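Long-range contact in ferredoxin (Thauera aromatica, PDB 1RGV), which carries electrons on two [4Fe-4S] clusters and serves as the electron donor of 4-hydroxybenzoyl-CoA reductase: residues 16-24 / 36-44. Numbering follows the deposited sequence.
Sequences EECPNEAIT and KCSECVGAF. With SF4 (iron/sulfur cluster), chain C.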
loop_
_atom_site.group_PDB
_atom_site.type_symbol
_atom_site.label_atom_id
_atom_site.label_comp_id
_atom_site.label_asym_id
_atom_site.label_seq_id
_atom_site.Cartn_x
_atom_site.Cartn_y
_atom_site.Cartn_z
ATOM N N GLU A 16 -10.212 -2.878 -0.751
ATOM C CA GLU A 16 -10.826 -2.582 -2.048
ATOM C C GLU A 16 -9.970 -1.624 -2.857
ATOM O O GLU A 16 -9.728 -1.836 -4.039
ATOM C CB GLU A 16 -12.177 -1.887 -1.910
ATOM C CG GLU A 16 -13.075 -2.303 -0.787
ATOM C CD GLU A 16 -14.293 -1.390 -0.716
ATOM O OE1 GLU A 16 -14.108 -0.152 -0.608
ATOM O OE2 GLU A 16 -15.430 -1.906 -0.778
ATOM N N GLU A 17 -9.544 -0.545 -2.213
ATOM C CA GLU A 17 -8.757 0.479 -2.873
ATOM C C GLU A 17 -7.488 0.002 -3.553
ATOM O O GLU A 17 -7.129 0.520 -4.607
ATOM C CB GLU A 17 -8.399 1.589 -1.884
ATOM C CG GLU A 17 -9.590 2.228 -1.191
ATOM C CD GLU A 17 -10.676 2.663 -2.158
ATOM O OE1 GLU A 17 -10.336 3.170 -3.246
ATOM O OE2 GLU A 17 -11.870 2.507 -1.824
ATOM N N CYS A 18 -6.809 -0.982 -2.972
ATOM C CA CYS A 18 -5.551 -1.445 -3.553
ATOM C C CYS A 18 -5.643 -2.152 -4.902
ATOM O O CYS A 18 -6.253 -3.214 -5.020
ATOM C CB CYS A 18 -4.810 -2.345 -2.571
ATOM S SG CYS A 18 -3.198 -2.873 -3.205
ATOM N N PRO A 19 -5.005 -1.570 -5.936
ATOM C CA PRO A 19 -4.970 -2.086 -7.306
ATOM C C PRO A 19 -3.963 -3.214 -7.515
ATOM O O PRO A 19 -3.908 -3.805 -8.594
ATOM C CB PRO A 19 -4.597 -0.854 -8.119
ATOM C CG PRO A 19 -3.628 -0.174 -7.214
ATOM C CD PRO A 19 -4.336 -0.256 -5.868
ATOM N N ASN A 20 -3.160 -3.502 -6.494
ATOM C CA ASN A 20 -2.151 -4.554 -6.596
ATOM C C ASN A 20 -2.352 -5.646 -5.555
ATOM O O ASN A 20 -1.487 -6.505 -5.387
ATOM C CB ASN A 20 -0.745 -3.972 -6.422
ATOM C CG ASN A 20 -0.427 -2.885 -7.431
ATOM O OD1 ASN A 20 0.680 -2.334 -7.436
ATOM N ND2 ASN A 20 -1.390 -2.567 -8.288
ATOM N N GLU A 21 -3.481 -5.606 -4.852
ATOM C CA GLU A 21 -3.767 -6.603 -3.826
ATOM C C GLU A 21 -2.563 -6.755 -2.896
ATOM O O GLU A 21 -2.145 -7.870 -2.571
ATOM C CB GLU A 21 -4.079 -7.943 -4.488
ATOM C CG GLU A 21 -5.218 -7.877 -5.480
ATOM C CD GLU A 21 -5.364 -9.161 -6.272
ATOM O OE1 GLU A 21 -4.407 -9.519 -7.000
ATOM O OE2 GLU A 21 -6.431 -9.811 -6.164
ATOM N N ALA A 22 -2.012 -5.623 -2.472
ATOM C CA ALA A 22 -0.845 -5.616 -1.600
ATOM C C ALA A 22 -1.186 -5.624 -0.113
ATOM O O ALA A 22 -0.294 -5.721 0.728
ATOM C CB ALA A 22 0.032 -4.411 -1.922
ATOM N N ILE A 23 -2.466 -5.527 0.223
ATOM C CA ILE A 23 -2.839 -5.528 1.628
ATOM C C ILE A 23 -3.497 -6.834 2.039
ATOM O O ILE A 23 -4.434 -7.303 1.395
ATOM C CB ILE A 23 -3.790 -4.358 1.958
ATOM C CG1 ILE A 23 -3.135 -3.033 1.558
ATOM C CG2 ILE A 23 -4.105 -4.343 3.450
ATOM C CD1 ILE A 23 -4.023 -1.826 1.761
ATOM N N THR A 24 -2.991 -7.421 3.117
ATOM C CA THR A 24 -3.527 -8.672 3.637
ATOM C C THR A 24 -4.155 -8.432 5.008
ATOM O O THR A 24 -3.530 -7.853 5.898
ATOM C CB THR A 24 -2.418 -9.724 3.798
ATOM O OG1 THR A 24 -1.707 -9.867 2.562
ATOM C CG2 THR A 24 -3.010 -11.061 4.204
ATOM N N LYS A 36 4.535 -5.985 -3.434
ATOM C CA LYS A 36 3.413 -5.640 -4.293
ATOM C C LYS A 36 2.981 -4.175 -4.234
ATOM O O LYS A 36 2.210 -3.721 -5.083
ATOM C CB LYS A 36 2.223 -6.537 -3.949
ATOM C CG LYS A 36 2.564 -8.015 -3.963
ATOM C CD LYS A 36 1.408 -8.850 -3.447
ATOM C CE LYS A 36 1.806 -10.313 -3.275
ATOM N NZ LYS A 36 0.699 -11.131 -2.698
ATOM N N CYS A 37 3.468 -3.430 -3.247
ATOM C CA CYS A 37 3.078 -2.029 -3.131
ATOM C C CYS A 37 3.916 -1.111 -4.005
ATOM O O CYS A 37 5.103 -0.917 -3.753
ATOM C CB CYS A 37 3.170 -1.560 -1.677
ATOM S SG CYS A 37 2.811 0.205 -1.443
ATOM N N SER A 38 3.286 -0.542 -5.031
ATOM C CA SER A 38 3.965 0.374 -5.947
ATOM C C SER A 38 3.578 1.807 -5.607
ATOM O O SER A 38 3.829 2.734 -6.381
ATOM C CB SER A 38 3.560 0.080 -7.392
ATOM O OG SER A 38 2.198 0.410 -7.614
ATOM N N GLU A 39 2.959 1.978 -4.442
ATOM C CA GLU A 39 2.510 3.289 -3.993
ATOM C C GLU A 39 1.487 3.856 -4.973
ATOM O O GLU A 39 1.333 5.072 -5.105
ATOM C CB GLU A 39 3.709 4.233 -3.832
ATOM C CG GLU A 39 4.577 3.861 -2.633
ATOM C CD GLU A 39 5.711 4.829 -2.390
ATOM O OE1 GLU A 39 5.455 6.052 -2.392
ATOM O OE2 GLU A 39 6.855 4.365 -2.182
ATOM N N CYS A 40 0.787 2.946 -5.647
ATOM C CA CYS A 40 -0.237 3.284 -6.625
ATOM C C CYS A 40 0.284 3.855 -7.940
ATOM O O CYS A 40 -0.509 4.136 -8.842
ATOM C CB CYS A 40 -1.260 4.249 -6.019
ATOM S SG CYS A 40 -2.554 3.436 -5.061
ATOM N N VAL A 41 1.598 4.034 -8.064
ATOM C CA VAL A 41 2.142 4.559 -9.317
ATOM C C VAL A 41 1.796 3.534 -10.390
ATOM O O VAL A 41 1.758 2.331 -10.116
ATOM C CB VAL A 41 3.677 4.742 -9.274
ATOM C CG1 VAL A 41 4.075 5.453 -7.996
ATOM C CG2 VAL A 41 4.373 3.403 -9.395
ATOM N N GLY A 42 1.541 4.005 -11.603
ATOM C CA GLY A 42 1.173 3.090 -12.666
ATOM C C GLY A 42 -0.314 2.800 -12.587
ATOM O O GLY A 42 -0.857 2.061 -13.408
ATOM N N ALA A 43 -0.977 3.390 -11.594
ATOM C CA ALA A 43 -2.410 3.201 -11.403
ATOM C C ALA A 43 -3.119 4.510 -11.080
ATOM O O ALA A 43 -4.122 4.841 -11.707
ATOM C CB ALA A 43 -2.662 2.188 -10.298
ATOM N N PHE A 44 -2.607 5.252 -10.100
ATOM C CA PHE A 44 -3.217 6.523 -9.713
ATOM C C PHE A 44 -2.176 7.571 -9.369
ATOM O O PHE A 44 -0.978 7.291 -9.370
ATOM C CB PHE A 44 -4.129 6.350 -8.495
ATOM C CG PHE A 44 -5.240 5.367 -8.700
ATOM C CD1 PHE A 44 -5.042 4.017 -8.446
ATOM C CD2 PHE A 44 -6.485 5.794 -9.146
ATOM C CE1 PHE A 44 -6.068 3.104 -8.629
ATOM C CE2 PHE A 44 -7.518 4.892 -9.332
ATOM C CZ PHE A 44 -7.311 3.542 -9.073
HETATM FE FE1 SF4 C . -1.907 -0.862 -2.739
HETATM FE FE2 SF4 C . -1.933 1.320 -0.930
HETATM FE FE3 SF4 C . 0.383 0.359 -2.025
HETATM FE FE4 SF4 C . -1.497 1.710 -3.579
HETATM S S1 SF4 C . -0.240 2.558 -1.748
HETATM S S2 SF4 C . -0.329 0.024 -3.990
HETATM S S3 SF4 C . -3.364 1.048 -2.552
HETATM S S4 SF4 C . -0.874 -0.710 -0.670
#
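S38 OG lies between two oxygens, N20 OD1 across the contact at 3.1 Å and V41 O of its own turn. Its proton has two possible acceptors, and the geometry leaves the choice open. This is the bacterial-type 2[4Fe-4S] ferredoxin fold. C18 is the last cysteine of a CxxCxxCxxxCP motif, whose first three, C8, C11 and C14, bind the other cluster together with C53. SG of C18 is gripped by the cluster iron FE1 and by the backbone N-H groups of N20 and A22, two residues that also pack against 36-44. The A22 N to C18 SG bond is 3.1 Å and nearly straight (175°). The N20 N bond is longer and more bent. Across the cluster, C37 SG binds FE3 and C40 SG binds FE4, each at 2.5 Å, and C49 completes the set. Both C18 and C37 turn SG anti to the backbone N (chi1 -177° and 176°), which brings each sulfur onto its iron. An alanine at C18 takes away SG, so FE1 would probably be left one protein ligand short, and the N20 and A22 N-H groups with nothing at that spot to hold their turn.

Beside the cluster, Y75 and L78 of helix 68-78 touch the N20 side chain. S38 to V41 form a type I' turn, closed by V41 N to S38 O. A22 CB rests 3.7 Å from K36 CB. The extended K36 chain runs past E21 O. P19 puts CD 3.7 Å from the cluster sulfide S3. Its CG meets A43 CB at 4.0 Å, and its CB lies at the edge of the F44 ring, 4.3 Å from CE1.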